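Local coordinates for Glyoxalase/bleomycin resisance protein/dioxygenase (Streptomyces sp. CB03234, PDB 5UJP) that binds calcium, can bind riboflavin, and may have the dioxygenase activity generally assigned to its glyoxalase/bleomycin resistance superfamily, at residues Trp38-Pro43 with Asp47-Leu52; Leu28-Gln31 with Gly36-Leu39; Asp17-Val20 with Gly24-Leu27; Leu69-Asp72 with Ala76-Ala79. All blocks are in the same frame, centred on the assembly; numbering follows the deposited sequence. Where two conformers were deposited one is given.

Contact 1 of 4, residues Trp38-Pro43 with Asp47-Leu52; sequences WLQVAP and DTSLVL. With CA (calcium ion), chain C.
Trp38-Pro43 and Asp47-Leu52 form an antiparallel beta hairpin at the centre of the N-terminal four-stranded sheet of this glyoxalase-type fold. Val41 and Leu50 are a hydrogen-bonded pair: Val41 N reaches Leu50 O at 2.8 Å, and Leu50 N returns the bond to Val41 O. Leu52 N donates to Leu39 O, while a water takes the place of the return bond, accepting from Leu39 N and donating to Leu52 O. Val51, beta-branched and compact, suits the face of an indole. Its CG1, anti to the backbone N (chi1 -171°), stands 3.7 Å from the centre of the Trp38 six-membered ring, almost on the normal, a CH-pi contact. Trp38 NE1 steadies the indole, donating to Gln40 OE1 at 2.8 Å from above the carbonyl plane, and the same extended amide passes Gln40 NE2 to Ser49 OG at 2.9 Å, tilted from the amide plane. At the turn end Asp47 OD1 (2.7 Å) and Thr48 OG1 (2.9 Å) bind the calcium ion, completed by Ser1 O and by Ser1 and Thr48 of the second subunit. Strands 26-30 and 3-8 flank the hairpin, and helix 12-23 covers Leu39, Val41 and Leu52.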
loop_
_atom_site.group_PDB
_atom_site.type_symbol
_atom_site.label_atom_id
_atom_site.label_comp_id
_atom_site.label_asym_id
_atom_site.label_seq_id
_atom_site.Cartn_x
_atom_site.Cartn_y
_atom_site.Cartn_z
ATOM N N TRP A 38 -0.693 -16.834 5.155
ATOM C CA TRP A 38 -0.974 -15.892 4.078
ATOM C C TRP A 38 -2.480 -15.661 4.048
ATOM O O TRP A 38 -3.247 -16.545 3.641
ATOM C CB TRP A 38 -0.451 -16.414 2.731
ATOM C CG TRP A 38 -0.699 -15.437 1.594
ATOM C CD1 TRP A 38 -1.824 -15.339 0.795
ATOM C CD2 TRP A 38 0.179 -14.372 1.170
ATOM N NE1 TRP A 38 -1.662 -14.321 -0.124
ATOM C CE2 TRP A 38 -0.460 -13.698 0.100
ATOM C CE3 TRP A 38 1.437 -13.930 1.589
ATOM C CZ2 TRP A 38 0.127 -12.614 -0.553
ATOM C CZ3 TRP A 38 2.028 -12.870 0.924
ATOM C CH2 TRP A 38 1.358 -12.212 -0.129
ATOM N N LEU A 39 -2.895 -14.476 4.483
ATOM C CA LEU A 39 -4.301 -14.126 4.680
ATOM C C LEU A 39 -4.537 -12.873 3.847
ATOM O O LEU A 39 -4.047 -11.791 4.199
ATOM C CB LEU A 39 -4.537 -13.867 6.167
ATOM C CG LEU A 39 -5.953 -13.421 6.568
ATOM C CD1 LEU A 39 -7.050 -14.401 6.087
ATOM C CD2 LEU A 39 -6.008 -13.191 8.102
ATOM N N GLN A 40 -5.261 -13.026 2.737
ATOM C CA GLN A 40 -5.356 -11.990 1.721
ATOM C C GLN A 40 -6.816 -11.644 1.459
ATOM O O GLN A 40 -7.635 -12.543 1.248
ATOM C CB GLN A 40 -4.671 -12.458 0.434
ATOM C CG GLN A 40 -4.622 -11.401 -0.665
ATOM C CD GLN A 40 -3.887 -11.899 -1.883
ATOM O OE1 GLN A 40 -3.402 -13.031 -1.914
ATOM N NE2 GLN A 40 -3.846 -11.091 -2.901
ATOM N N VAL A 41 -7.131 -10.344 1.451
ATOM C CA VAL A 41 -8.492 -9.841 1.253
ATOM C C VAL A 41 -8.483 -8.728 0.215
ATOM O O VAL A 41 -7.457 -8.119 -0.082
ATOM C CB VAL A 41 -9.141 -9.367 2.569
ATOM C CG1 VAL A 41 -9.080 -10.501 3.566
ATOM C CG2 VAL A 41 -8.482 -8.110 3.091
ATOM N N ALA A 42 -9.660 -8.458 -0.358
ATOM C CA ALA A 42 -9.742 -7.345 -1.309
ATOM C C ALA A 42 -11.173 -6.844 -1.366
ATOM O O ALA A 42 -12.097 -7.662 -1.290
ATOM C CB ALA A 42 -9.305 -7.784 -2.729
ATOM N N PRO A 43 -11.390 -5.548 -1.549
ATOM C CA PRO A 43 -12.753 -5.055 -1.746
ATOM C C PRO A 43 -13.349 -5.676 -2.985
ATOM O O PRO A 43 -12.646 -5.978 -3.960
ATOM C CB PRO A 43 -12.567 -3.543 -1.948
ATOM C CG PRO A 43 -11.312 -3.214 -1.354
ATOM C CD PRO A 43 -10.420 -4.436 -1.637
ATOM N N ASP A 47 -8.913 -4.179 -7.769
ATOM C CA ASP A 47 -7.718 -4.952 -8.071
ATOM C C ASP A 47 -6.600 -4.644 -7.105
ATOM O O ASP A 47 -5.417 -4.942 -7.388
ATOM C CB ASP A 47 -7.279 -4.798 -9.520
ATOM C CG ASP A 47 -6.996 -3.366 -9.884
ATOM O OD1 ASP A 47 -6.895 -2.478 -8.987
ATOM O OD2 ASP A 47 -6.827 -3.122 -11.095
ATOM N N THR A 48 -6.956 -4.086 -5.947
ATOM C CA THR A 48 -6.011 -3.854 -4.867
ATOM C C THR A 48 -6.364 -4.793 -3.723
ATOM O O THR A 48 -7.523 -4.845 -3.302
ATOM C CB THR A 48 -6.137 -2.418 -4.375
ATOM O OG1 THR A 48 -6.009 -1.520 -5.464
ATOM C CG2 THR A 48 -5.075 -2.145 -3.309
ATOM N N SER A 49 -5.378 -5.531 -3.223
ATOM C CA SER A 49 -5.604 -6.472 -2.144
ATOM C C SER A 49 -4.711 -6.151 -0.955
ATOM O O SER A 49 -3.663 -5.520 -1.099
ATOM C CB SER A 49 -5.433 -7.958 -2.557
ATOM O OG SER A 49 -4.113 -8.195 -3.028
ATOM N N LEU A 50 -5.170 -6.550 0.237
ATOM C CA LEU A 50 -4.449 -6.376 1.495
ATOM C C LEU A 50 -4.087 -7.763 2.003
ATOM O O LEU A 50 -4.928 -8.662 2.015
ATOM C CB LEU A 50 -5.315 -5.650 2.552
ATOM C CG LEU A 50 -5.973 -4.338 2.125
ATOM C CD1 LEU A 50 -6.840 -3.744 3.252
ATOM C CD2 LEU A 50 -4.885 -3.353 1.714
ATOM N N VAL A 51 -2.852 -7.927 2.443
ATOM C CA VAL A 51 -2.419 -9.136 3.113
ATOM C C VAL A 51 -2.221 -8.780 4.573
ATOM O O VAL A 51 -1.512 -7.821 4.911
ATOM C CB VAL A 51 -1.137 -9.709 2.489
ATOM C CG1 VAL A 51 -0.841 -11.095 3.078
ATOM C CG2 VAL A 51 -1.297 -9.788 0.993
ATOM N N LEU A 52 -2.810 -9.585 5.454
ATOM C CA LEU A 52 -2.867 -9.264 6.869
ATOM C C LEU A 52 -1.748 -10.051 7.532
ATOM O O LEU A 52 -1.885 -11.257 7.771
ATOM C CB LEU A 52 -4.242 -9.646 7.429
ATOM C CG LEU A 52 -5.426 -9.082 6.634
ATOM C CD1 LEU A 52 -6.771 -9.525 7.258
ATOM C CD2 LEU A 52 -5.386 -7.537 6.551
HETATM CA CA CA C . -5.014 -0.760 -8.037
HETATM O O HOH W 1 -0.869 -12.920 5.787
#

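Contact 2 of 4, residues Leu28-Gln31 with Gly36-Leu39; sequences LADQ and GRWL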
loop_
_atom_site.group_PDB
_atom_site.type_symbol
_atom_site.label_atom_id
_atom_site.label_comp_id
_atom_site.label_asym_id
_atom_site.label_seq_id
_atom_site.Cartn_x
_atom_site.Cartn_y
_atom_site.Cartn_z
ATOM N N LEU A 28 -9.629 -13.709 -0.294
ATOM C CA LEU A 28 -9.006 -14.306 -1.465
ATOM C C LEU A 28 -8.168 -15.533 -1.140
ATOM O O LEU A 28 -8.029 -16.415 -1.995
ATOM C CB LEU A 28 -8.119 -13.286 -2.191
ATOM C CG LEU A 28 -8.828 -12.029 -2.696
ATOM C CD1 LEU A 28 -7.873 -11.157 -3.496
ATOM C CD2 LEU A 28 -10.099 -12.400 -3.485
ATOM N N ALA A 29 -7.565 -15.597 0.044
ATOM C CA ALA A 29 -6.733 -16.743 0.365
ATOM C C ALA A 29 -6.510 -16.758 1.864
ATOM O O ALA A 29 -6.497 -15.702 2.504
ATOM C CB ALA A 29 -5.362 -16.617 -0.303
ATOM N N ASP A 30 -6.373 -17.971 2.411
ATOM C CA ASP A 30 -6.025 -18.183 3.816
ATOM C C ASP A 30 -5.315 -19.529 3.865
ATOM O O ASP A 30 -5.956 -20.568 4.008
ATOM C CB ASP A 30 -7.275 -18.198 4.679
ATOM C CG ASP A 30 -6.956 -18.251 6.164
ATOM O OD1 ASP A 30 -5.754 -18.389 6.498
ATOM O OD2 ASP A 30 -7.887 -18.134 6.988
ATOM N N GLN A 31 -3.995 -19.497 3.713
ATOM C CA GLN A 31 -3.227 -20.708 3.473
ATOM C C GLN A 31 -1.807 -20.443 3.930
ATOM O O GLN A 31 -1.409 -19.284 4.091
ATOM C CB GLN A 31 -3.240 -21.060 1.972
ATOM C CG GLN A 31 -2.623 -19.982 1.092
ATOM C CD GLN A 31 -2.867 -20.162 -0.396
ATOM O OE1 GLN A 31 -3.985 -20.468 -0.833
ATOM N NE2 GLN A 31 -1.811 -19.964 -1.194
ATOM N N GLY A 36 4.621 -17.137 7.010
ATOM C CA GLY A 36 3.551 -17.233 7.978
ATOM C C GLY A 36 2.247 -17.524 7.261
ATOM O O GLY A 36 2.236 -17.857 6.083
ATOM N N ARG A 37 1.164 -17.363 7.999
ATOM C CA ARG A 37 -0.172 -17.526 7.435
ATOM C C ARG A 37 -0.442 -16.433 6.409
ATOM O O ARG A 37 -0.390 -15.244 6.740
ATOM C CB ARG A 37 -1.170 -17.467 8.581
ATOM C CG ARG A 37 -2.613 -17.584 8.162
ATOM C CD ARG A 37 -3.517 -17.478 9.408
ATOM N NE ARG A 37 -4.930 -17.559 9.090
ATOM C CZ ARG A 37 -5.879 -17.457 10.007
ATOM N NH1 ARG A 37 -5.552 -17.280 11.287
ATOM N NH2 ARG A 37 -7.151 -17.532 9.659
ATOM N N TRP A 38 -0.693 -16.834 5.155
ATOM C CA TRP A 38 -0.974 -15.892 4.078
ATOM C C TRP A 38 -2.480 -15.661 4.048
ATOM O O TRP A 38 -3.247 -16.545 3.641
ATOM C CB TRP A 38 -0.451 -16.414 2.731
ATOM C CG TRP A 38 -0.699 -15.437 1.594
ATOM C CD1 TRP A 38 -1.824 -15.339 0.795
ATOM C CD2 TRP A 38 0.179 -14.372 1.170
ATOM N NE1 TRP A 38 -1.662 -14.321 -0.124
ATOM C CE2 TRP A 38 -0.460 -13.698 0.100
ATOM C CE3 TRP A 38 1.437 -13.930 1.589
ATOM C CZ2 TRP A 38 0.127 -12.614 -0.553
ATOM C CZ3 TRP A 38 2.028 -12.870 0.924
ATOM C CH2 TRP A 38 1.358 -12.212 -0.129
ATOM N N LEU A 39 -2.895 -14.476 4.483
ATOM C CA LEU A 39 -4.301 -14.126 4.680
ATOM C C LEU A 39 -4.537 -12.873 3.847
ATOM O O LEU A 39 -4.047 -11.791 4.199
ATOM C CB LEU A 39 -4.537 -13.867 6.167
ATOM C CG LEU A 39 -5.953 -13.421 6.568
ATOM C CD1 LEU A 39 -7.050 -14.401 6.087
ATOM C CD2 LEU A 39 -6.008 -13.191 8.102
#
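Asp30 and Arg37 make the tight part of this contact, a side-on salt bridge between diagonal positions of neighbouring strands. Arg37 NE donates to Asp30 OD1 and Arg37 NH2 to Asp30 OD2, each at 2.8 Å, the second on the syn lone pair of OD2. With planes only 11° apart, carboxylate and guanidinium share two nearly straight bonds that resist rotation of either group. The fully extended arginine chain, CG anti to the backbone N (chi1 178°), has the length to bring its head alongside the short aspartate. Lys16 is a second partner of Asp30 and Glu13 of Arg37, so charges alternate across this face and probably balance one another. Leu39 adds CD1, 3.9 Å from Asp30 CG, as apolar cover at the base of the bridge.

Between the side chains runs the ladder of a beta hairpin, strands 26-30 and 37-42. Gln31 and Trp38 are its hydrogen-bonded pair, with Trp38 N to Gln31 O at 2.8 Å and Gln31 N to Trp38 O at 3.0 Å. A classic beta bulge interrupts the ladder just before, where Leu28 and Ala29 both face Gln40.

The other face is looser. The small methyl of Ala29 lies in the indole plane of Trp38, its CB 3.9 Å from CD1 at the ring edge. Gln31 CG merely passes Trp38 CB at 4.5 Å. Gln31 is one of the residues seen to bind riboflavin; a polar, flexible side chain suits this exposed place. Gly36, at phi 158°, allows the chain to enter the second strand through a backbone shape that a side chain would obstruct.

Contact 3 of 4, residues Asp17-Val20 with Gly24-Leu27; sequences DFYV and GFDL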
loop_
_atom_site.group_PDB
_atom_site.type_symbol
_atom_site.label_atom_id
_atom_site.label_comp_id
_atom_site.label_asym_id
_atom_site.label_seq_id
_atom_site.Cartn_x
_atom_site.Cartn_y
_atom_site.Cartn_z
ATOM N N ASP A 17 -11.631 -11.748 11.070
ATOM C CA ASP A 17 -12.991 -11.383 11.476
ATOM C C ASP A 17 -13.301 -9.951 11.069
ATOM O O ASP A 17 -14.369 -9.658 10.527
ATOM C CB ASP A 17 -13.132 -11.466 12.996
ATOM C CG ASP A 17 -13.089 -12.891 13.542
ATOM O OD1 ASP A 17 -13.307 -13.879 12.807
ATOM O OD2 ASP A 17 -12.810 -12.999 14.748
ATOM N N PHE A 18 -12.382 -9.027 11.361
ATOM C CA PHE A 18 -12.638 -7.613 11.086
ATOM C C PHE A 18 -12.741 -7.336 9.590
ATOM O O PHE A 18 -13.732 -6.751 9.124
ATOM C CB PHE A 18 -11.559 -6.743 11.719
ATOM C CG PHE A 18 -11.790 -5.261 11.499
ATOM C CD1 PHE A 18 -12.720 -4.586 12.273
ATOM C CD2 PHE A 18 -11.092 -4.562 10.512
ATOM C CE1 PHE A 18 -12.949 -3.232 12.049
ATOM C CE2 PHE A 18 -11.312 -3.214 10.304
ATOM C CZ PHE A 18 -12.237 -2.548 11.086
ATOM N N TYR A 19 -11.717 -7.724 8.812
ATOM C CA TYR A 19 -11.691 -7.305 7.408
ATOM C C TYR A 19 -12.723 -8.058 6.581
ATOM O O TYR A 19 -13.339 -7.475 5.692
ATOM C CB TYR A 19 -10.297 -7.462 6.779
ATOM C CG TYR A 19 -9.362 -6.376 7.252
ATOM C CD1 TYR A 19 -9.261 -5.156 6.556
ATOM C CD2 TYR A 19 -8.573 -6.560 8.378
ATOM C CE1 TYR A 19 -8.445 -4.166 6.979
ATOM C CE2 TYR A 19 -7.710 -5.540 8.823
ATOM C CZ TYR A 19 -7.652 -4.348 8.118
ATOM O OH TYR A 19 -6.804 -3.311 8.545
ATOM N N VAL A 20 -12.873 -9.351 6.815
ATOM C CA VAL A 20 -13.789 -10.129 5.994
ATOM C C VAL A 20 -15.221 -9.973 6.485
ATOM O O VAL A 20 -16.141 -9.652 5.710
ATOM C CB VAL A 20 -13.350 -11.607 5.957
ATOM C CG1 VAL A 20 -14.333 -12.436 5.100
ATOM C CG2 VAL A 20 -11.915 -11.743 5.439
ATOM N N GLY A 24 -16.340 -6.375 5.316
ATOM C CA GLY A 24 -16.935 -6.937 4.120
ATOM C C GLY A 24 -16.029 -7.028 2.920
ATOM O O GLY A 24 -16.528 -7.175 1.804
ATOM N N PHE A 25 -14.720 -6.984 3.107
ATOM C CA PHE A 25 -13.830 -7.317 1.995
ATOM C C PHE A 25 -13.920 -8.816 1.699
ATOM O O PHE A 25 -14.241 -9.619 2.576
ATOM C CB PHE A 25 -12.394 -6.987 2.376
ATOM C CG PHE A 25 -12.097 -5.503 2.430
ATOM C CD1 PHE A 25 -13.035 -4.580 1.975
ATOM C CD2 PHE A 25 -10.903 -5.024 2.909
ATOM C CE1 PHE A 25 -12.767 -3.186 2.009
ATOM C CE2 PHE A 25 -10.630 -3.604 2.937
ATOM C CZ PHE A 25 -11.572 -2.721 2.502
ATOM N N ASP A 26 -13.692 -9.193 0.447
ATOM C CA ASP A 26 -13.721 -10.603 0.091
ATOM C C ASP A 26 -12.440 -11.292 0.537
ATOM O O ASP A 26 -11.342 -10.728 0.459
ATOM C CB ASP A 26 -13.790 -10.786 -1.426
ATOM C CG ASP A 26 -15.067 -10.296 -2.037
ATOM O OD1 ASP A 26 -16.105 -10.332 -1.352
ATOM O OD2 ASP A 26 -14.995 -9.886 -3.218
ATOM N N LEU A 27 -12.575 -12.543 0.954
ATOM C CA LEU A 27 -11.432 -13.377 1.298
ATOM C C LEU A 27 -10.900 -13.995 0.022
ATOM O O LEU A 27 -11.626 -14.714 -0.672
ATOM C CB LEU A 27 -11.837 -14.479 2.283
ATOM C CG LEU A 27 -10.721 -15.402 2.790
ATOM C CD1 LEU A 27 -9.682 -14.651 3.617
ATOM C CD2 LEU A 27 -11.326 -16.535 3.663
HETATM O O HOH W 2 -16.906 -10.916 3.129
#
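Tyr19 and Phe25 meet in the beta-alpha-beta crossover that opens the beta-alpha-beta-beta-beta unit of this glyoxalase (VOC) fold, where helix 12-23 hands the chain to strand 26-30. The helix ends just before Gly24, whose positive phi of 95° bends the backbone away; a residue without a side chain suits this shape, since a CB would press on the preceding carbonyl. The helix carries a wider pi-type turn at Asp17-Val20, and Tyr19 O collects two donors: Phe25 N at 3.0 Å, nearly in line with the carbonyl bond, and Gly24 N in a weak, strongly bent bond at 3.2 Å.

The aromatic side chains then lie side by side and point the same way. Phe25 CD2 meets the tyrosine ring at its edge, 4.0 Å from Tyr19 CD1. Phe18 lays its CD2 over one face of the same tyrosine ring, offset toward the rim, and Tyr19 OH reaches Asp104 by a hydrogen bond; a large ring with a polar end can be buried and still have its hydroxyl satisfied. Tyr19 and Phe25 both pack against Leu50 of the central hairpin.

Val20 works on the strand side. Its CG2, anti to the carbonyl carbon, crosses Leu27 with CG2 to CD1 at 4.1 Å, two branched apolar groups packing the helix on the strand, near Val41 and Leu39. One water donates to both Val20 O and Phe25 O, 3.0 Å from each.

Contact 4 of 4, residues Leu69-Asp72 with Ala76-Ala79; sequences LRTD and ADCA
Thr71, just past strand 67-70, and Asp77, in the first turns of helix 74-83, join the strand to the helix that follows it by one side-chain bond. Along the helix, Ala76 comes first: it is small and exposed, and its backbone N is bonded to the side chain of Asp73, which holds the start of the helix.

Asp77 carries the contact. Its side chain and that of Thr71 come from opposite directions, and Thr71 OG1 donates to Asp77 OD2 over 2.5 Å, a very short separation whose exact value should be taken with caution. The threonine hydroxyl is set for this by its torsion, OG1 anti to the backbone N (chi1 -179°), which swings it toward the helix. A water also links the two, donating to Thr71 OG1 at 3.0 Å and to Asp77 OD1 at 3.2 Å, so both carboxylate oxygens are engaged. Cys78 is buried, packing on Val88 and Pro91 of strand 88-94.

Leu112 of strand 109-113 touches both Thr71 and Asp77, and Leu69 pairs with a strand of the second subunit, carrying the sheet on across the interface. A hydroxyl can give one proton and accept others: Thr71 donates to the carboxylate and accepts from the water and, weakly, from Asp73 N, and donors on both oxygens would suit an ionised aspartate.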
loop_
_atom_site.group_PDB
_atom_site.type_symbol
_atom_site.label_atom_id
_atom_site.label_comp_id
_atom_site.label_asym_id
_atom_site.label_seq_id
_atom_site.Cartn_x
_atom_site.Cartn_y
_atom_site.Cartn_z
ATOM N N LEU A 69 -8.235 3.592 -0.526
ATOM C CA LEU A 69 -8.819 2.688 -1.509
ATOM C C LEU A 69 -10.056 3.315 -2.118
ATOM O O LEU A 69 -10.841 3.962 -1.445
ATOM C CB LEU A 69 -9.236 1.352 -0.848
ATOM C CG LEU A 69 -8.128 0.621 -0.097
ATOM C CD1 LEU A 69 -8.704 -0.590 0.616
ATOM C CD2 LEU A 69 -7.056 0.192 -1.091
ATOM N N ARG A 70 -10.241 3.125 -3.397
ATOM C CA ARG A 70 -11.421 3.662 -4.062
ATOM C C ARG A 70 -12.675 2.986 -3.542
ATOM O O ARG A 70 -12.675 1.791 -3.235
ATOM C CB ARG A 70 -11.309 3.401 -5.569
ATOM C CG ARG A 70 -12.562 3.945 -6.368
ATOM C CD ARG A 70 -12.588 3.483 -7.778
ATOM N N THR A 71 -13.758 3.769 -3.454
ATOM C CA THR A 71 -15.094 3.236 -3.222
ATOM C C THR A 71 -16.064 3.983 -4.115
ATOM O O THR A 71 -15.795 5.108 -4.539
ATOM C CB THR A 71 -15.526 3.302 -1.746
ATOM O OG1 THR A 71 -16.824 2.733 -1.625
ATOM C CG2 THR A 71 -15.578 4.761 -1.226
ATOM N N ASP A 72 -17.197 3.355 -4.408
ATOM C CA ASP A 72 -18.183 4.056 -5.225
ATOM C C ASP A 72 -19.221 4.775 -4.406
ATOM O O ASP A 72 -19.990 5.542 -4.981
ATOM C CB ASP A 72 -18.846 3.095 -6.209
ATOM C CG ASP A 72 -17.839 2.532 -7.215
ATOM O OD1 ASP A 72 -16.827 3.220 -7.490
ATOM O OD2 ASP A 72 -18.042 1.406 -7.699
ATOM N N ALA A 76 -22.339 5.327 2.071
ATOM C CA ALA A 76 -22.884 4.007 2.384
ATOM C C ALA A 76 -21.908 3.192 3.199
ATOM O O ALA A 76 -22.296 2.518 4.160
ATOM C CB ALA A 76 -23.215 3.253 1.107
ATOM N N ASP A 77 -20.638 3.215 2.804
ATOM C CA ASP A 77 -19.635 2.471 3.549
ATOM C C ASP A 77 -19.571 2.945 4.995
ATOM O O ASP A 77 -19.486 2.118 5.921
ATOM C CB ASP A 77 -18.266 2.667 2.906
ATOM C CG ASP A 77 -18.158 2.019 1.534
ATOM O OD1 ASP A 77 -18.976 1.142 1.192
ATOM O OD2 ASP A 77 -17.233 2.420 0.799
ATOM N N CYS A 78 -19.612 4.272 5.213
ATOM C CA CYS A 78 -19.498 4.787 6.576
ATOM C C CYS A 78 -20.698 4.403 7.419
ATOM O O CYS A 78 -20.555 4.104 8.608
ATOM C CB CYS A 78 -19.321 6.300 6.549
ATOM S SG CYS A 78 -17.709 6.844 6.001
ATOM N N ALA A 79 -21.888 4.427 6.837
ATOM C CA ALA A 79 -23.075 4.114 7.633
ATOM C C ALA A 79 -23.032 2.660 8.084
ATOM O O ALA A 79 -23.355 2.336 9.239
ATOM C CB ALA A 79 -24.321 4.400 6.800
HETATM O O HOH W 3 -19.606 1.690 -1.873
#

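Overall arrangement
Contacts 3, 2 and 1 follow one another along the chain in series, none nested, contacts 2 and 1 overlapping on the shared Trp38 and Leu39. Contact 3 closes the turn from helix 12-23 into strand 26-30; contact 2 begins where it ends and closes the hairpin with strand 37-42; contact 1 closes the next hairpin, with strand 48-53. Together they join three of the four strands of one sheet and hold the helix on it. Contact 4 comes later, tying the end of strand 67-70 of the second sheet to helix 74-83. Its Leu69 touches Thr48 and Pro43 of contact 1 and Phe25 of contact 3, whereas contact 2 lies on the opposite side of the chain's centre, about 25 Å away between centres.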